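Local coordinates for protein CalG4 (Micromonospora echinospora, PDB 3IA7) that is a protein of the glycosyltransferase GT-B clan, built from two Rossmann-like domains and related to the erythromycin biosynthesis protein CIII, at residues A[23-28]-A[33-38]. Sequence-based numbering, arbitrary orientation.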
loop_
_atom_site.group_PDB
_atom_site.type_symbol
_atom_site.label_atom_id
_atom_site.label_comp_id
_atom_site.label_asym_id
_atom_site.label_seq_id
_atom_site.Cartn_x
_atom_site.Cartn_y
_atom_site.Cartn_z
ATOM N N GLY A 23 -3.005 -7.742 3.379
ATOM C CA GLY A 23 -3.782 -7.568 2.128
ATOM C C GLY A 23 -4.920 -8.598 2.017
ATOM O O GLY A 23 -6.041 -8.238 1.679
ATOM N N LEU A 24 -4.607 -9.876 2.284
ATOM C CA LEU A 24 -5.617 -10.941 2.297
ATOM C C LEU A 24 -6.679 -10.726 3.369
ATOM O O LEU A 24 -7.860 -10.920 3.109
ATOM C CB LEU A 24 -4.975 -12.313 2.456
ATOM C CG LEU A 24 -5.917 -13.513 2.491
ATOM C CD1 LEU A 24 -6.877 -13.597 1.232
ATOM C CD2 LEU A 24 -5.030 -14.792 2.652
ATOM N N VAL A 25 -6.248 -10.382 4.582
ATOM C CA VAL A 25 -7.179 -10.052 5.660
ATOM C C VAL A 25 -8.209 -9.018 5.188
ATOM O O VAL A 25 -9.413 -9.208 5.362
ATOM C CB VAL A 25 -6.428 -9.523 6.924
ATOM C CG1 VAL A 25 -7.401 -8.872 7.887
ATOM C CG2 VAL A 25 -5.661 -10.671 7.619
ATOM N N SER A 26 -7.722 -7.890 4.663
ATOM C CA SER A 26 -8.589 -6.804 4.250
ATOM C C SER A 26 -9.543 -7.181 3.150
ATOM O O SER A 26 -10.739 -6.851 3.215
ATOM C CB SER A 26 -7.721 -5.613 3.801
ATOM O OG SER A 26 -7.029 -5.174 4.963
ATOM N N GLU A 27 -9.030 -7.925 2.165
ATOM C CA GLU A 27 -9.846 -8.336 1.037
ATOM C C GLU A 27 -10.961 -9.297 1.481
ATOM O O GLU A 27 -12.150 -9.169 1.066
ATOM C CB GLU A 27 -8.964 -8.967 -0.060
ATOM C CG GLU A 27 -9.792 -9.246 -1.404
ATOM C CD GLU A 27 -10.589 -8.053 -1.985
ATOM O OE1 GLU A 27 -10.137 -6.900 -1.950
ATOM O OE2 GLU A 27 -11.719 -8.288 -2.490
ATOM N N LEU A 28 -10.631 -10.212 2.396
ATOM C CA LEU A 28 -11.689 -11.089 2.995
ATOM C C LEU A 28 -12.750 -10.330 3.824
ATOM O O LEU A 28 -13.977 -10.596 3.716
ATOM C CB LEU A 28 -11.051 -12.180 3.871
ATOM C CG LEU A 28 -10.307 -13.224 2.966
ATOM C CD1 LEU A 28 -9.491 -14.169 3.878
ATOM C CD2 LEU A 28 -11.312 -14.071 2.029
ATOM N N HIS A 33 -16.626 -11.292 5.404
ATOM C CA HIS A 33 -16.144 -12.313 6.357
ATOM C C HIS A 33 -15.699 -11.722 7.685
ATOM O O HIS A 33 -15.135 -10.626 7.731
ATOM C CB HIS A 33 -15.052 -13.184 5.725
ATOM C CG HIS A 33 -15.490 -13.809 4.433
ATOM N ND1 HIS A 33 -16.612 -14.607 4.350
ATOM C CD2 HIS A 33 -15.044 -13.652 3.161
ATOM C CE1 HIS A 33 -16.807 -14.958 3.092
ATOM N NE2 HIS A 33 -15.854 -14.414 2.357
ATOM N N ARG A 34 -16.007 -12.440 8.755
ATOM C CA ARG A 34 -15.570 -12.104 10.110
ATOM C C ARG A 34 -14.166 -12.683 10.294
ATOM O O ARG A 34 -13.970 -13.925 10.215
ATOM C CB ARG A 34 -16.513 -12.754 11.127
ATOM C CG ARG A 34 -16.058 -12.494 12.564
ATOM C CD ARG A 34 -16.945 -13.193 13.572
ATOM N NE ARG A 34 -16.344 -13.053 14.900
ATOM C CZ ARG A 34 -16.750 -13.726 15.972
ATOM N NH1 ARG A 34 -17.720 -14.634 15.864
ATOM N NH2 ARG A 34 -16.167 -13.501 17.144
ATOM N N ILE A 35 -13.188 -11.802 10.486
ATOM C CA ILE A 35 -11.807 -12.212 10.639
ATOM C C ILE A 35 -11.324 -12.029 12.070
ATOM O O ILE A 35 -11.470 -10.943 12.673
ATOM C CB ILE A 35 -10.835 -11.427 9.693
ATOM C CG1 ILE A 35 -11.428 -11.235 8.281
ATOM C CG2 ILE A 35 -9.388 -12.085 9.740
ATOM C CD1 ILE A 35 -11.676 -12.625 7.527
ATOM N N THR A 36 -10.805 -13.113 12.647
ATOM C CA THR A 36 -10.185 -13.057 13.946
ATOM C C THR A 36 -8.708 -13.354 13.693
ATOM O O THR A 36 -8.389 -14.184 12.838
ATOM C CB THR A 36 -10.806 -14.106 14.879
ATOM O OG1 THR A 36 -12.216 -13.819 15.057
ATOM C CG2 THR A 36 -10.114 -14.109 16.259
ATOM N N TYR A 37 -7.820 -12.714 14.436
ATOM C CA TYR A 37 -6.422 -12.765 14.076
ATOM C C TYR A 37 -5.601 -12.847 15.372
ATOM O O TYR A 37 -5.703 -11.945 16.235
ATOM C CB TYR A 37 -6.054 -11.517 13.231
ATOM C CG TYR A 37 -4.708 -11.614 12.479
ATOM C CD1 TYR A 37 -4.665 -11.566 11.094
ATOM C CD2 TYR A 37 -3.493 -11.660 13.167
ATOM C CE1 TYR A 37 -3.465 -11.632 10.402
ATOM C CE2 TYR A 37 -2.256 -11.743 12.477
ATOM C CZ TYR A 37 -2.271 -11.741 11.080
ATOM O OH TYR A 37 -1.078 -11.759 10.376
ATOM N N VAL A 38 -4.809 -13.928 15.494
ATOM C CA VAL A 38 -3.940 -14.109 16.660
ATOM C C VAL A 38 -2.595 -13.397 16.464
ATOM O O VAL A 38 -1.804 -13.700 15.515
ATOM C CB VAL A 38 -3.726 -15.627 16.994
ATOM C CG1 VAL A 38 -2.857 -15.833 18.281
ATOM C CG2 VAL A 38 -5.106 -16.392 17.084
#
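Val25 and Leu28 pack against Ile35, Tyr37 and His33 in a buried, mainly apolar contact between the end of helix 15-30 and the strand that follows it, in the N-terminal half of the chain. The helix segment runs nearly antiparallel to the strand, at 151°, and their axes approach to 8.9 Å. CD1 of Ile35 reaches CB of Leu28 at 3.7 Å; CG1 of Ile35, from which it extends, is turned anti to the carbonyl carbon (chi1 -41°) and passes the carbonyl oxygen of Val25. The other branch, CG2, faces CG1 of Val25 at 4.2 Å. One turn back along the helix from Leu28, CG2 of Val25 meets the edge of the Tyr37 ring near its plane, 3.7 Å from CE1, while the phenol OH beyond is hydrogen-bonded to Ser21 and Asn11. These contacts belong to the second half of a beta-alpha-beta unit formed by strand 6-10, helix 15-30 and strand 34-39 of a Rossmann-like parallel sheet, and Phe9 of the first strand touches both Val25 and Ile35. At the turn into strand 34-39, His33 N donates a hydrogen bond to Leu28 O (3.2 Å, N-H...O 151°). The imidazole lies obliquely by the same oxygen, its CD2 3.3 Å from Leu28 O and 3.9 Å from the methyl CD2 of Leu28. Both ring nitrogens are engaged, ND1 with the backbone N of Arg5 and NE2 with Glu394 of helix 385-400, whose Ala390 also touches Leu28.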